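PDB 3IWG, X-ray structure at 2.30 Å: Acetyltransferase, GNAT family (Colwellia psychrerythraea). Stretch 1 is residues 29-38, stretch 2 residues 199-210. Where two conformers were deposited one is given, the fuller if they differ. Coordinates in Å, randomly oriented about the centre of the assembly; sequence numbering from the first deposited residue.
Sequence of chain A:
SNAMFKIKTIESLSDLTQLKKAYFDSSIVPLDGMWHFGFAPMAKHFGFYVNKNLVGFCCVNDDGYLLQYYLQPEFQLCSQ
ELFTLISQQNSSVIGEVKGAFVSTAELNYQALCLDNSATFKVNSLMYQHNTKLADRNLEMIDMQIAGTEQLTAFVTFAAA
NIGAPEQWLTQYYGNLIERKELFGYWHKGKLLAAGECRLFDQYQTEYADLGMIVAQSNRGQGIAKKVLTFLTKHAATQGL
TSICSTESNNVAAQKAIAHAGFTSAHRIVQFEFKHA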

# COMPACT_ATOMS: atom_id res chain seq x y z
N VAL A 29 7.74 11.23 24.79
CA VAL A 29 8.61 10.87 23.67
C VAL A 29 7.80 10.75 22.42
O VAL A 29 6.57 10.65 22.46
CB VAL A 29 9.36 9.53 23.92
CG1 VAL A 29 10.48 9.74 24.97
CG2 VAL A 29 8.39 8.38 24.28
N PRO A 30 8.46 10.71 21.27
CA PRO A 30 7.67 10.36 20.06
C PRO A 30 6.96 8.99 20.20
O PRO A 30 7.52 8.04 20.74
CB PRO A 30 8.73 10.36 18.95
CG PRO A 30 10.07 10.14 19.72
CD PRO A 30 9.89 10.93 20.98
N LEU A 31 5.72 8.92 19.74
CA LEU A 31 4.94 7.70 19.78
C LEU A 31 5.15 6.79 18.56
O LEU A 31 5.61 7.20 17.49
CB LEU A 31 3.46 8.02 19.92
CG LEU A 31 3.12 8.98 21.06
CD1 LEU A 31 1.65 9.29 21.07
CD2 LEU A 31 3.62 8.35 22.39
N ASP A 32 4.76 5.54 18.73
CA ASP A 32 4.97 4.54 17.71
C ASP A 32 4.21 4.81 16.41
O ASP A 32 2.99 4.80 16.38
CB ASP A 32 4.55 3.16 18.17
CG ASP A 32 4.92 2.13 17.15
OD1 ASP A 32 6.12 1.76 17.16
OD2 ASP A 32 4.07 1.75 16.31
N GLY A 33 4.96 4.95 15.34
CA GLY A 33 4.38 5.14 14.00
C GLY A 33 3.27 4.21 13.53
O GLY A 33 2.26 4.66 12.99
N MSE A 34 3.42 2.91 13.76
CA MSE A 34 2.40 1.96 13.25
C MSE A 34 1.16 2.15 14.10
O MSE A 34 0.07 2.24 13.56
CB MSE A 34 2.85 0.49 13.26
CG MSE A 34 2.68 -0.24 11.92
SE MSE A 34 1.04 0.09 10.77
CE MSE A 34 1.96 0.77 9.18
N TRP A 35 1.32 2.28 15.41
CA TRP A 35 0.16 2.52 16.28
C TRP A 35 -0.57 3.82 15.96
O TRP A 35 -1.79 3.82 15.76
CB TRP A 35 0.56 2.48 17.73
CG TRP A 35 0.72 1.15 18.17
CD1 TRP A 35 1.83 0.41 18.10
CD2 TRP A 35 -0.30 0.30 18.67
NE1 TRP A 35 1.60 -0.87 18.57
CE2 TRP A 35 0.29 -0.96 18.93
CE3 TRP A 35 -1.66 0.49 18.94
CZ2 TRP A 35 -0.43 -2.05 19.43
CZ3 TRP A 35 -2.39 -0.60 19.45
CH2 TRP A 35 -1.75 -1.86 19.70
N HIS A 36 0.17 4.92 15.86
CA HIS A 36 -0.48 6.24 15.82
C HIS A 36 -0.69 6.82 14.47
O HIS A 36 -1.58 7.64 14.32
CB HIS A 36 0.22 7.22 16.74
CG HIS A 36 -0.07 6.94 18.17
ND1 HIS A 36 0.74 6.12 18.94
CD2 HIS A 36 -1.17 7.19 18.92
CE1 HIS A 36 0.15 5.92 20.10
NE2 HIS A 36 -1.00 6.56 20.12
N PHE A 37 0.08 6.39 13.46
CA PHE A 37 -0.19 6.83 12.09
C PHE A 37 -0.66 5.76 11.12
O PHE A 37 -1.03 6.07 10.01
CB PHE A 37 1.04 7.55 11.56
CG PHE A 37 1.51 8.57 12.50
CD1 PHE A 37 0.73 9.70 12.74
CD2 PHE A 37 2.64 8.37 13.26
CE1 PHE A 37 1.10 10.64 13.66
CE2 PHE A 37 3.04 9.34 14.21
CZ PHE A 37 2.25 10.46 14.40
N GLY A 38 -0.67 4.51 11.57
CA GLY A 38 -1.22 3.39 10.79
C GLY A 38 -2.57 3.08 11.38
O GLY A 38 -3.57 3.37 10.74
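Stretch 2 199-210: LFDQYQTEYADL

Stretch 1 begins as an extended loop, Val29 to Asp32, and turns into a helix at Gly33 that continues past Gly38, with a wider pi-type turn over 34-38. Stretch 2 comes in as loop from Phe200, folds through a type I beta turn from Gln204 to Tyr207, closed by Tyr207 N to Gln204 O at 2.9 Å, and leaves as a strand from Tyr207 onward. The two segments, at least 163 residues apart in sequence where they touch, bury 441 Å² between them. The nearest CA pairs are Pro30 and Gln204, 6.3 Å apart, and Gly33 and Asp209, 6.9 Å apart, so the two chains advance in the same order past each other. The two ends of the turn, Gln204 and Tyr207, thus meet the loop, while the strand passes the first residue of the helix.

The CA-to-CB bond of Gln204 points toward stretch 1, and the side chain, m at chi1 and t at chi2, engages both backbone groups of one residue: Leu31 N donates to Gln204 OE1 at 2.9 Å, and Gln204 NE2 donates to Leu31 O at 3.0 Å, nearly straight at 172°. The amide therefore serves the extended chain much as a neighbouring strand would. Beside it, Pro30 packs on Tyr207; Pro30 CG sits over one face of the ring, 3.5 Å from the Tyr207 ring centroid and 6° off the normal, a CH-pi contact.

At the helix start, Asp32 is the N-cap: its OD2 accepts from Trp35 N at 2.9 Å and, weakly, from Met34 N at 2.9 Å. Asp209 reaches the same corner from the strand, where Gly33 N makes a weak bond to Asp209 OD2 at 3.4 Å. The two carboxylates come close, Asp32 OD1 to Asp209 OD2 at 4.3 Å, and a water links them, donating to Asp32 OD1 at 2.6 Å and to Asp209 OD1 at 2.8 Å. Gly33 leaves room for this approach: an ideal CB there would lie 2.6 Å from Asp209 OD2, a clash. Its CA meets the edge of the Phe200 ring, Gly33 CA to Phe200 CE1 being 3.7 Å.

One helical turn on, Phe37 covers the loop of stretch 2. Phe37 CE2 lies 3.5 Å from Phe200 CE1, the rings oblique with centroids 5.6 Å apart and planes at 72°. Phe37 CE1 meets the edge of the Tyr203 ring at Tyr203 CD2, 3.6 Å away, and Gln204 NE2 lies 4.0 Å from Phe37 CE2, at the edge of the phenylalanine ring.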

# COMPACT_ATOMS: atom_id res chain seq x y z
N LEU A 199 10.37 7.88 7.77
CA LEU A 199 10.20 9.24 8.24
C LEU A 199 8.78 9.40 8.61
O LEU A 199 7.94 8.68 8.13
CB LEU A 199 10.53 10.24 7.14
CG LEU A 199 12.01 10.55 7.07
CD1 LEU A 199 12.84 9.28 6.98
CD2 LEU A 199 12.31 11.53 5.87
N PHE A 200 8.52 10.37 9.46
CA PHE A 200 7.18 10.83 9.78
C PHE A 200 6.82 12.07 8.97
O PHE A 200 7.59 13.03 8.88
CB PHE A 200 7.13 11.20 11.22
CG PHE A 200 7.28 10.03 12.14
CD1 PHE A 200 6.17 9.30 12.52
CD2 PHE A 200 8.53 9.67 12.62
CE1 PHE A 200 6.30 8.24 13.39
CE2 PHE A 200 8.68 8.59 13.46
CZ PHE A 200 7.56 7.87 13.87
N ASP A 201 5.63 12.07 8.39
CA ASP A 201 5.24 13.23 7.60
C ASP A 201 4.82 14.46 8.45
O ASP A 201 4.91 15.59 7.97
CB ASP A 201 4.18 12.82 6.56
CG ASP A 201 4.76 11.95 5.44
OD1 ASP A 201 6.01 11.85 5.28
OD2 ASP A 201 3.96 11.32 4.73
N GLN A 202 4.38 14.22 9.69
CA GLN A 202 3.98 15.30 10.60
C GLN A 202 4.28 14.94 12.05
O GLN A 202 4.43 13.79 12.41
CB GLN A 202 2.47 15.53 10.51
CG GLN A 202 1.80 14.79 9.35
CD GLN A 202 0.41 14.26 9.69
OE1 GLN A 202 0.23 13.03 9.87
NE2 GLN A 202 -0.59 15.17 9.79
N TYR A 203 4.33 15.96 12.89
CA TYR A 203 4.44 15.83 14.35
C TYR A 203 5.77 15.35 14.86
O TYR A 203 6.25 15.84 15.90
CB TYR A 203 3.38 14.88 14.93
CG TYR A 203 1.98 15.18 14.47
CD1 TYR A 203 1.46 16.46 14.58
CD2 TYR A 203 1.19 14.19 13.89
CE1 TYR A 203 0.17 16.75 14.15
CE2 TYR A 203 -0.12 14.48 13.47
CZ TYR A 203 -0.61 15.76 13.60
OH TYR A 203 -1.87 16.06 13.17
N GLN A 204 6.34 14.35 14.20
CA GLN A 204 7.56 13.76 14.72
C GLN A 204 8.67 13.78 13.69
O GLN A 204 9.50 12.87 13.67
CB GLN A 204 7.26 12.35 15.22
CG GLN A 204 6.14 12.36 16.23
CD GLN A 204 5.85 11.05 16.92
OE1 GLN A 204 5.14 11.05 17.91
NE2 GLN A 204 6.36 9.94 16.40
N THR A 205 8.72 14.84 12.88
CA THR A 205 9.61 14.90 11.72
C THR A 205 11.11 14.99 12.07
O THR A 205 11.94 15.12 11.20
CB THR A 205 9.27 16.12 10.81
OG1 THR A 205 9.43 17.32 11.56
CG2 THR A 205 7.85 16.03 10.27
N GLU A 206 11.45 14.95 13.34
CA GLU A 206 12.84 14.93 13.73
C GLU A 206 13.29 13.47 14.02
O GLU A 206 14.46 13.23 14.28
CB GLU A 206 13.11 15.91 14.90
CG GLU A 206 12.12 15.84 16.14
CD GLU A 206 10.59 16.27 15.87
OE1 GLU A 206 10.24 17.48 15.79
OE2 GLU A 206 9.74 15.37 15.79
N TYR A 207 12.40 12.51 13.88
CA TYR A 207 12.73 11.12 14.15
C TYR A 207 12.58 10.17 12.95
O TYR A 207 11.84 10.44 11.97
CB TYR A 207 11.85 10.62 15.28
CG TYR A 207 12.02 11.43 16.56
CD1 TYR A 207 13.01 11.13 17.46
CD2 TYR A 207 11.16 12.51 16.86
CE1 TYR A 207 13.17 11.84 18.66
CE2 TYR A 207 11.32 13.26 18.06
CZ TYR A 207 12.33 12.92 18.95
OH TYR A 207 12.52 13.63 20.15
N ALA A 208 13.30 9.06 13.04
CA ALA A 208 13.16 7.95 12.10
C ALA A 208 12.73 6.70 12.90
O ALA A 208 13.32 6.38 13.93
CB ALA A 208 14.43 7.71 11.36
N ASP A 209 11.73 6.00 12.40
CA ASP A 209 11.20 4.83 13.07
C ASP A 209 11.73 3.61 12.29
O ASP A 209 11.40 3.45 11.10
CB ASP A 209 9.69 4.92 13.01
CG ASP A 209 8.96 3.87 13.86
OD1 ASP A 209 9.55 3.08 14.64
OD2 ASP A 209 7.71 3.86 13.75
N LEU A 210 12.53 2.77 12.94
CA LEU A 210 13.20 1.67 12.28
C LEU A 210 12.50 0.32 12.47
O LEU A 210 11.91 0.06 13.50
CB LEU A 210 14.64 1.56 12.79
CG LEU A 210 15.38 2.88 12.91
CD1 LEU A 210 16.83 2.67 13.41
CD2 LEU A 210 15.34 3.69 11.59
O HOH W 1 8.32 3.18 17.19